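Local atomic coordinates of glycerophosphodiester phosphodiesterase (Parabacteroides distasonis, PDB entry 3NO3), a protein that belongs to the glycerophosphoryl diester phosphodiesterase family, has a TIM-barrel fold and carries a bound magnesium ion. Residues A[13-18]-A[223-228]; A[199-204]-A[219-224]; A[29-34]-A[95-100]. All coordinates share one frame; numbering follows the deposited sequence. Where two conformers were deposited one is given.

Contact 1: residues A[13-18]-A[223-228]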
loop_
_atom_site.group_PDB
_atom_site.type_symbol
_atom_site.label_atom_id
_atom_site.label_comp_id
_atom_site.label_asym_id
_atom_site.label_seq_id
_atom_site.Cartn_x
_atom_site.Cartn_y
_atom_site.Cartn_z
ATOM N N TYR A 13 -3.711 -1.684 10.725
ATOM C CA TYR A 13 -4.657 -1.101 11.663
ATOM C C TYR A 13 -3.863 -0.589 12.855
ATOM O O TYR A 13 -3.595 -1.322 13.803
ATOM C CB TYR A 13 -5.758 -2.064 12.092
ATOM C CG TYR A 13 -6.910 -1.476 12.903
ATOM C CD1 TYR A 13 -7.168 -0.098 12.986
ATOM C CD2 TYR A 13 -7.800 -2.324 13.547
ATOM C CE1 TYR A 13 -8.237 0.400 13.693
ATOM C CE2 TYR A 13 -8.893 -1.821 14.254
ATOM C CZ TYR A 13 -9.104 -0.453 14.317
ATOM O OH TYR A 13 -10.184 0.046 15.003
ATOM N N TRP A 14 -3.503 0.696 12.766
ATOM C CA TRP A 14 -2.660 1.353 13.739
ATOM C C TRP A 14 -3.398 2.210 14.754
ATOM O O TRP A 14 -2.853 2.422 15.824
ATOM C CB TRP A 14 -1.544 2.144 13.076
ATOM C CG TRP A 14 -1.979 3.305 12.285
ATOM C CD1 TRP A 14 -2.310 3.298 10.976
ATOM C CD2 TRP A 14 -2.097 4.661 12.725
ATOM N NE1 TRP A 14 -2.674 4.537 10.574
ATOM C CE2 TRP A 14 -2.543 5.411 11.621
ATOM C CE3 TRP A 14 -1.872 5.314 13.940
ATOM C CZ2 TRP A 14 -2.799 6.786 11.689
ATOM C CZ3 TRP A 14 -2.116 6.699 14.009
ATOM C CH2 TRP A 14 -2.584 7.412 12.894
ATOM N N LYS A 15 -4.622 2.668 14.455
ATOM C CA LYS A 15 -5.424 3.486 15.371
ATOM C C LYS A 15 -6.243 2.607 16.314
ATOM O O LYS A 15 -7.485 2.621 16.341
ATOM C CB LYS A 15 -6.303 4.474 14.589
ATOM C CG LYS A 15 -5.484 5.663 14.008
ATOM C CD LYS A 15 -6.388 6.759 13.430
ATOM C CE LYS A 15 -7.119 7.618 14.513
ATOM N NZ LYS A 15 -6.158 8.426 15.289
ATOM N N THR A 16 -5.517 1.824 17.096
ATOM C CA THR A 16 -6.088 0.857 18.006
ATOM C C THR A 16 -5.039 0.557 19.098
ATOM O O THR A 16 -3.823 0.679 18.851
ATOM C CB THR A 16 -6.576 -0.420 17.259
ATOM O OG1 THR A 16 -7.373 -1.206 18.154
ATOM C CG2 THR A 16 -5.408 -1.293 16.687
ATOM N N GLU A 17 -5.518 0.182 20.290
ATOM C CA GLU A 17 -4.650 -0.125 21.451
ATOM C C GLU A 17 -3.431 -1.005 21.164
ATOM O O GLU A 17 -3.569 -2.092 20.585
ATOM C CB GLU A 17 -5.474 -0.806 22.536
ATOM C CG GLU A 17 -4.734 -1.158 23.820
ATOM C CD GLU A 17 -5.660 -1.812 24.856
ATOM O OE1 GLU A 17 -6.848 -2.118 24.554
ATOM O OE2 GLU A 17 -5.183 -2.020 25.992
ATOM N N GLY A 18 -2.257 -0.517 21.575
ATOM C CA GLY A 18 -0.997 -1.241 21.426
ATOM C C GLY A 18 -0.346 -1.228 20.060
ATOM O O GLY A 18 0.784 -1.747 19.913
ATOM N N THR A 223 -7.587 3.754 4.251
ATOM C CA THR A 223 -8.061 4.573 5.374
ATOM C C THR A 223 -7.296 4.287 6.662
ATOM O O THR A 223 -6.847 3.160 6.876
ATOM C CB THR A 223 -9.588 4.318 5.625
ATOM O OG1 THR A 223 -10.040 5.085 6.759
ATOM C CG2 THR A 223 -9.866 2.841 5.868
ATOM N N ASP A 224 -7.195 5.313 7.519
ATOM C CA ASP A 224 -6.728 5.140 8.923
ATOM C C ASP A 224 -7.831 4.737 9.900
ATOM O O ASP A 224 -7.520 4.528 11.069
ATOM C CB ASP A 224 -6.046 6.418 9.446
ATOM C CG ASP A 224 -4.748 6.765 8.692
ATOM O OD1 ASP A 224 -4.054 5.847 8.184
ATOM O OD2 ASP A 224 -4.412 7.973 8.639
ATOM N N LEU A 225 -9.091 4.679 9.457
ATOM C CA LEU A 225 -10.234 4.248 10.296
ATOM C C LEU A 225 -10.969 3.093 9.602
ATOM O O LEU A 225 -12.123 3.243 9.217
ATOM C CB LEU A 225 -11.179 5.442 10.559
ATOM C CG LEU A 225 -10.589 6.630 11.356
ATOM C CD1 LEU A 225 -11.572 7.847 11.410
ATOM C CD2 LEU A 225 -10.235 6.237 12.773
ATOM N N PRO A 226 -10.283 1.929 9.432
ATOM C CA PRO A 226 -10.858 0.832 8.621
ATOM C C PRO A 226 -12.194 0.254 9.155
ATOM O O PRO A 226 -13.062 -0.099 8.350
ATOM C CB PRO A 226 -9.753 -0.234 8.624
ATOM C CG PRO A 226 -8.908 0.081 9.782
ATOM C CD PRO A 226 -8.936 1.576 9.901
ATOM N N GLU A 227 -12.344 0.156 10.463
ATOM C CA GLU A 227 -13.601 -0.328 11.055
ATOM C C GLU A 227 -14.807 0.592 10.769
ATOM O O GLU A 227 -15.920 0.066 10.564
ATOM C CB GLU A 227 -13.472 -0.582 12.563
ATOM C CG GLU A 227 -12.490 -1.680 12.928
ATOM C CD GLU A 227 -12.665 -2.208 14.348
ATOM O OE1 GLU A 227 -12.020 -1.690 15.279
ATOM O OE2 GLU A 227 -13.407 -3.190 14.521
ATOM N N GLU A 228 -14.600 1.919 10.722
ATOM C CA GLU A 228 -15.699 2.821 10.313
ATOM C C GLU A 228 -16.117 2.524 8.867
ATOM O O GLU A 228 -17.318 2.451 8.575
ATOM C CB GLU A 228 -15.340 4.305 10.506
ATOM C CG GLU A 228 -16.347 5.373 9.909
ATOM C CD GLU A 228 -17.642 5.575 10.681
ATOM O OE1 GLU A 228 -18.711 5.093 10.227
ATOM O OE2 GLU A 228 -17.608 6.271 11.712
HETATM O O HOH W 1 -11.253 2.068 12.622
HETATM O O HOH W 2 -5.594 2.638 11.710
#
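Y13 meets P226 and E227 through its ring and its hydroxyl. The P226 ring lies over one face of the phenol, with P226 CG 4.1 Å from the centroid of the Y13 ring and 27° off its normal, a CH-pi contact; T16 CB covers the opposite face, towards the rim. Y13 OH donates to E227 OE1 at a short 2.5 Å; OE1 receives it on its anti lone pair, and the carboxylate plane is steeply turned against the ring. The second polar link is W14 NE1 to D224 OD1 at 3.1 Å, with an N-H...O angle of 157°. The acceptor lies in the indole plane, yet the donor stands above the carboxylate plane, 70° out of it. D224 OD1 also accepts from H10 ND1, so two donors grip this oxygen. Beside it, the bent K15 chain passes D224 O with its CD and rests K15 CE 3.8 Å from L225 CD2.

These loops follow the first and last barrel strands, 6-9 and 220-223, which are neighbours in the parallel sheet. They leave by the C-terminal strand ends, where TIM barrels carry their active sites; the magnesium ion held by E39, D41 and E103 lies about 9 Å from the D224 side chain.

Further out, a water bridges the backbones, accepting from K15 N at 2.9 Å and donating to D224 O at 2.8 Å. K15 centres an inverse gamma turn. Within 223-228, T223 OG1 accepts from L225 N at 2.9 Å, an ST turn just before L225 takes the N-cap of helix 226-236.

Contact 2: residues A[199-204]-A[219-224]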
loop_
_atom_site.group_PDB
_atom_site.type_symbol
_atom_site.label_atom_id
_atom_site.label_comp_id
_atom_site.label_asym_id
_atom_site.label_seq_id
_atom_site.Cartn_x
_atom_site.Cartn_y
_atom_site.Cartn_z
ATOM N N SER A 199 -9.642 0.969 -9.072
ATOM C CA SER A 199 -9.516 2.322 -8.534
ATOM C C SER A 199 -9.380 2.206 -7.013
ATOM O O SER A 199 -10.130 1.464 -6.391
ATOM C CB SER A 199 -10.726 3.162 -8.925
ATOM O OG SER A 199 -11.920 2.558 -8.526
ATOM N N ASN A 200 -8.417 2.913 -6.442
ATOM C CA ASN A 200 -8.162 2.944 -4.975
ATOM C C ASN A 200 -8.009 4.429 -4.625
ATOM O O ASN A 200 -7.568 5.229 -5.481
ATOM C CB ASN A 200 -6.918 2.100 -4.687
ATOM C CG ASN A 200 -6.584 1.906 -3.193
ATOM O OD1 ASN A 200 -7.220 2.436 -2.262
ATOM N ND2 ASN A 200 -5.545 1.099 -2.985
ATOM N N VAL A 201 -8.463 4.812 -3.421
ATOM C CA VAL A 201 -8.400 6.200 -2.999
ATOM C C VAL A 201 -7.793 6.290 -1.589
ATOM O O VAL A 201 -8.089 5.455 -0.746
ATOM C CB VAL A 201 -9.795 6.890 -3.080
ATOM C CG1 VAL A 201 -10.849 6.229 -2.135
ATOM C CG2 VAL A 201 -9.663 8.388 -2.830
ATOM N N TRP A 202 -6.935 7.292 -1.365
ATOM C CA TRP A 202 -6.235 7.467 -0.068
ATOM C C TRP A 202 -6.263 8.934 0.400
ATOM O O TRP A 202 -6.504 9.812 -0.430
ATOM C CB TRP A 202 -4.769 6.990 -0.160
ATOM C CG TRP A 202 -3.931 7.656 -1.218
ATOM C CD1 TRP A 202 -3.741 7.234 -2.496
ATOM C CD2 TRP A 202 -3.149 8.855 -1.078
ATOM N NE1 TRP A 202 -2.937 8.092 -3.172
ATOM C CE2 TRP A 202 -2.537 9.093 -2.325
ATOM C CE3 TRP A 202 -2.891 9.740 -0.011
ATOM C CZ2 TRP A 202 -1.696 10.203 -2.560
ATOM C CZ3 TRP A 202 -2.042 10.838 -0.240
ATOM C CH2 TRP A 202 -1.472 11.069 -1.509
ATOM N N THR A 203 -6.077 9.244 1.696
ATOM C CA THR A 203 -6.265 8.370 2.844
ATOM C C THR A 203 -7.582 8.910 3.378
ATOM O O THR A 203 -7.628 10.066 3.758
ATOM C CB THR A 203 -5.077 8.479 3.808
ATOM O OG1 THR A 203 -3.935 7.901 3.153
ATOM C CG2 THR A 203 -5.312 7.694 5.073
ATOM N N VAL A 204 -8.667 8.136 3.285
ATOM C CA VAL A 204 -10.020 8.699 3.506
ATOM C C VAL A 204 -10.554 8.318 4.866
ATOM O O VAL A 204 -10.817 7.141 5.087
ATOM C CB VAL A 204 -10.993 8.256 2.412
ATOM C CG1 VAL A 204 -12.381 8.862 2.696
ATOM C CG2 VAL A 204 -10.458 8.740 1.063
ATOM N N ASP A 219 -13.012 0.712 -6.184
ATOM C CA ASP A 219 -12.816 -0.684 -5.795
ATOM C C ASP A 219 -12.279 -0.765 -4.359
ATOM O O ASP A 219 -12.660 -1.680 -3.615
ATOM C CB ASP A 219 -11.823 -1.415 -6.705
ATOM C CG ASP A 219 -12.327 -1.545 -8.142
ATOM O OD1 ASP A 219 -13.086 -2.478 -8.435
ATOM O OD2 ASP A 219 -11.927 -0.709 -8.966
ATOM N N PHE A 220 -11.396 0.165 -3.987
ATOM C CA PHE A 220 -10.774 0.164 -2.651
ATOM C C PHE A 220 -10.796 1.540 -2.019
ATOM O O PHE A 220 -10.698 2.544 -2.714
ATOM C CB PHE A 220 -9.328 -0.332 -2.732
ATOM C CG PHE A 220 -9.161 -1.662 -3.425
ATOM C CD1 PHE A 220 -9.589 -2.820 -2.822
ATOM C CD2 PHE A 220 -8.531 -1.762 -4.687
ATOM C CE1 PHE A 220 -9.440 -4.059 -3.470
ATOM C CE2 PHE A 220 -8.369 -2.981 -5.306
ATOM C CZ PHE A 220 -8.836 -4.124 -4.718
ATOM N N ILE A 221 -10.955 1.566 -0.698
ATOM C CA ILE A 221 -10.718 2.743 0.113
ATOM C C ILE A 221 -9.533 2.446 1.062
ATOM O O ILE A 221 -9.590 1.462 1.804
ATOM C CB ILE A 221 -11.934 3.111 0.928
ATOM C CG1 ILE A 221 -13.017 3.781 0.048
ATOM C CG2 ILE A 221 -11.564 4.087 2.052
ATOM C CD1 ILE A 221 -14.335 4.008 0.842
ATOM N N THR A 222 -8.510 3.300 1.023
ATOM C CA THR A 222 -7.340 3.237 1.901
ATOM C C THR A 222 -7.584 4.229 3.013
ATOM O O THR A 222 -7.805 5.419 2.759
ATOM C CB THR A 222 -6.022 3.538 1.145
ATOM O OG1 THR A 222 -5.808 2.511 0.183
ATOM C CG2 THR A 222 -4.798 3.580 2.111
ATOM N N THR A 223 -7.587 3.754 4.251
ATOM C CA THR A 223 -8.061 4.573 5.374
ATOM C C THR A 223 -7.296 4.287 6.662
ATOM O O THR A 223 -6.847 3.160 6.876
ATOM C CB THR A 223 -9.588 4.318 5.625
ATOM O OG1 THR A 223 -10.040 5.085 6.759
ATOM C CG2 THR A 223 -9.866 2.841 5.868
ATOM N N ASP A 224 -7.195 5.313 7.519
ATOM C CA ASP A 224 -6.728 5.140 8.923
ATOM C C ASP A 224 -7.831 4.737 9.900
ATOM O O ASP A 224 -7.520 4.528 11.069
ATOM C CB ASP A 224 -6.046 6.418 9.446
ATOM C CG ASP A 224 -4.748 6.765 8.692
ATOM O OD1 ASP A 224 -4.054 5.847 8.184
ATOM O OD2 ASP A 224 -4.412 7.973 8.639
#
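N200 and T222 cross at about a right angle, and T222 OG1 donates to N200 OD1 at 2.8 Å. The hydroxyl approaches from the side of the amide carbonyl, with a C=O...donor angle of 114° and slightly tilted from its plane; N200 CG is anti to the backbone N, and both side chains also touch I8. The same N200 presents CB to the edge of the F220 ring, with amide and ring planes 64° apart, while that ring also stacks with Y36. V201 and I221 lie side by side, pointing the same way, V201 CG1 3.9 Å from I221 CG1, and both pack against helix 207-216.

This is a beta-alpha-beta unit, in which helix 207-216 connects the last two barrel strands; the axes of their short segments run parallel within 20° and approach to 4.7 Å. Among the backbone bonds, T222 N donates to V201 O at 2.8 Å.

At the start of the pair S199 and D219 clasp each other: S199 N donates to D219 OD2 at 2.8 Å, and D219 N to S199 OG at 3.2 Å. At the far end a cis peptide joins W202 to T203, beyond which V204 N donates to T222 O at 2.9 Å. The W202 indole turns away from strand 220-223, its NE1 bonded to D176 O.

Contact 3: residues A[29-34]-A[95-100]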
loop_
_atom_site.group_PDB
_atom_site.type_symbol
_atom_site.label_atom_id
_atom_site.label_comp_id
_atom_site.label_asym_id
_atom_site.label_seq_id
_atom_site.Cartn_x
_atom_site.Cartn_y
_atom_site.Cartn_z
ATOM N N ARG A 29 -3.588 -6.678 13.507
ATOM C CA ARG A 29 -4.896 -6.108 13.753
ATOM C C ARG A 29 -5.720 -5.909 12.460
ATOM O O ARG A 29 -6.949 -6.129 12.472
ATOM C CB ARG A 29 -4.776 -4.814 14.562
ATOM C CG ARG A 29 -4.212 -5.010 15.963
ATOM C CD ARG A 29 -5.197 -5.634 16.985
ATOM N NE ARG A 29 -6.293 -4.732 17.271
ATOM C CZ ARG A 29 -7.583 -4.876 16.951
ATOM N NH1 ARG A 29 -8.072 -5.961 16.358
ATOM N NH2 ARG A 29 -8.412 -3.900 17.262
ATOM N N ALA A 30 -5.081 -5.533 11.356
ATOM C CA ALA A 30 -5.766 -5.504 10.028
ATOM C C ALA A 30 -6.376 -6.856 9.650
ATOM O O ALA A 30 -7.534 -6.930 9.202
ATOM C CB ALA A 30 -4.829 -5.026 8.923
ATOM N N SER A 31 -5.605 -7.912 9.853
ATOM C CA SER A 31 -6.091 -9.300 9.706
ATOM C C SER A 31 -7.211 -9.622 10.675
ATOM O O SER A 31 -8.221 -10.191 10.248
ATOM C CB SER A 31 -4.939 -10.300 9.874
ATOM O OG SER A 31 -5.422 -11.644 9.877
ATOM N N GLU A 32 -7.050 -9.257 11.949
ATOM C CA GLU A 32 -8.051 -9.543 12.996
ATOM C C GLU A 32 -9.431 -8.936 12.684
ATOM O O GLU A 32 -10.472 -9.588 12.903
ATOM C CB GLU A 32 -7.525 -9.143 14.388
ATOM C CG GLU A 32 -8.382 -9.684 15.584
ATOM C CD GLU A 32 -7.759 -9.445 16.993
ATOM O OE1 GLU A 32 -6.973 -8.491 17.101
ATOM O OE2 GLU A 32 -8.098 -10.191 17.995
ATOM N N ILE A 33 -9.456 -7.715 12.150
ATOM C CA ILE A 33 -10.733 -7.100 11.711
ATOM C C ILE A 33 -11.281 -7.587 10.355
ATOM O O ILE A 33 -12.336 -7.143 9.939
ATOM C CB ILE A 33 -10.713 -5.545 11.797
ATOM C CG1 ILE A 33 -9.814 -4.923 10.756
ATOM C CG2 ILE A 33 -10.331 -5.081 13.261
ATOM C CD1 ILE A 33 -9.957 -3.425 10.654
ATOM N N GLY A 34 -10.537 -8.420 9.633
ATOM C CA GLY A 34 -10.943 -8.883 8.322
ATOM C C GLY A 34 -10.918 -7.839 7.224
ATOM O O GLY A 34 -11.737 -7.874 6.321
ATOM N N LEU A 95 -0.944 -15.066 8.158
ATOM C CA LEU A 95 -2.225 -14.349 8.123
ATOM C C LEU A 95 -2.863 -14.496 6.739
ATOM O O LEU A 95 -2.676 -13.648 5.841
ATOM C CB LEU A 95 -2.007 -12.877 8.483
ATOM C CG LEU A 95 -1.407 -12.574 9.861
ATOM C CD1 LEU A 95 -1.005 -11.095 9.884
ATOM C CD2 LEU A 95 -2.352 -12.934 11.005
ATOM N N LYS A 96 -3.621 -15.582 6.572
ATOM C CA LYS A 96 -4.035 -16.044 5.239
ATOM C C LYS A 96 -5.128 -15.219 4.533
ATOM O O LYS A 96 -5.194 -15.161 3.306
ATOM C CB LYS A 96 -4.499 -17.518 5.316
ATOM C CG LYS A 96 -3.426 -18.516 5.819
ATOM C CD LYS A 96 -2.185 -18.561 4.930
ATOM C CE LYS A 96 -1.159 -19.654 5.416
ATOM N NZ LYS A 96 0.069 -19.724 4.546
ATOM N N ASN A 97 -5.957 -14.574 5.319
ATOM C CA ASN A 97 -7.081 -13.812 4.814
ATOM C C ASN A 97 -6.746 -12.451 4.142
ATOM O O ASN A 97 -7.651 -11.822 3.601
ATOM C CB ASN A 97 -8.054 -13.562 6.002
ATOM C CG ASN A 97 -7.396 -12.696 7.150
ATOM O OD1 ASN A 97 -6.142 -12.673 7.287
ATOM N ND2 ASN A 97 -8.240 -12.034 7.977
ATOM N N ILE A 98 -5.504 -11.972 4.186
ATOM C CA ILE A 98 -5.274 -10.568 3.883
ATOM C C ILE A 98 -4.307 -10.335 2.724
ATOM O O ILE A 98 -3.332 -11.041 2.559
ATOM C CB ILE A 98 -4.884 -9.812 5.161
ATOM C CG1 ILE A 98 -5.181 -8.310 5.042
ATOM C CG2 ILE A 98 -3.454 -10.088 5.582
ATOM C CD1 ILE A 98 -5.561 -7.723 6.391
ATOM N N ARG A 99 -4.672 -9.364 1.902
ATOM C CA ARG A 99 -3.897 -8.911 0.773
ATOM C C ARG A 99 -2.821 -7.939 1.269
ATOM O O ARG A 99 -3.093 -7.120 2.152
ATOM C CB ARG A 99 -4.828 -8.166 -0.168
ATOM C CG ARG A 99 -4.356 -8.060 -1.546
ATOM C CD ARG A 99 -4.656 -9.335 -2.273
ATOM N NE ARG A 99 -4.110 -9.204 -3.601
ATOM C CZ ARG A 99 -4.040 -10.171 -4.488
ATOM N NH1 ARG A 99 -4.551 -11.394 -4.234
ATOM N NH2 ARG A 99 -3.509 -9.876 -5.677
ATOM N N LEU A 100 -1.621 -8.029 0.702
ATOM C CA LEU A 100 -0.494 -7.201 1.100
ATOM C C LEU A 100 -0.348 -6.063 0.101
ATOM O O LEU A 100 -0.091 -6.304 -1.061
ATOM C CB LEU A 100 0.759 -8.072 1.209
ATOM C CG LEU A 100 0.604 -9.279 2.167
ATOM C CD1 LEU A 100 1.913 -9.984 2.259
ATOM C CD2 LEU A 100 0.132 -8.812 3.605
#
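S31 and I98 mark the nearest approach of the backbones, their CA atoms 6.0 Å apart, where the last turn of helix 24-32 faces a type I beta turn from L95 to I98. N97 reaches across from that turn with CG between its backbone N and carbonyl carbon (chi1 63°), and both ends of its amide face S31. N97 ND2 donates to S31 O at 2.9 Å, with an N-H...O angle of 148°; the oxygen lies in the amide plane of N97, whereas the donor is tilted 24° from the plane of the S31 carbonyl. N97 OD1 stands 2.9 Å from S31 OG, a likely bond from the hydroxyl, though that single proton has another acceptor within reach.

The helix closes here in a Schellman motif, with G34 at positive phi. G34 N donates to S31 O at 3.0 Å from the face of the carbonyl opposite to that met by N97 ND2, so two donors hold this oxygen, one from the helix's own terminus and one from a side chain. Donation at a helix C-terminus should be electrostatically favourable. In the TIM barrel the turn is the link from helix 85-94 to strand 99-104, at the strand's N-terminal end.

Methyl groups pack around the amide. L95 CD2 comes 3.5 Å from S31 OG, beside the hydroxyl. I98 lays its CD1 against the helix backbone, 3.5 Å from S31 N, and makes an apolar contact with A30 CB at 3.8 Å. A30 in turn packs on S38 of strand 37-44, which lies next to strand 99-104 in the barrel sheet.

From the N terminus, the 13-18 loop after strand 6-9 opens contact 1, which does not close until 223-228, so it spans nearly the whole barrel. Within that span helix 24-32 opens contact 3, closed at 95-100, the turn leading into strand 99-104. Contact 2 follows in series: it opens at 199-204 and closes one beta-alpha unit later at 219-224, overlapping contact 1 at T223 and D224. Contact 1 ties the first and last loops together, contact 2 pairs the final strands, and contact 3 fastens the first helix to a turn at the strand N-terminal ends. Contacts 1 and 3 touch, T16 and Y13 meeting R29; contacts 2 and 3 do not touch but reach the same sheet.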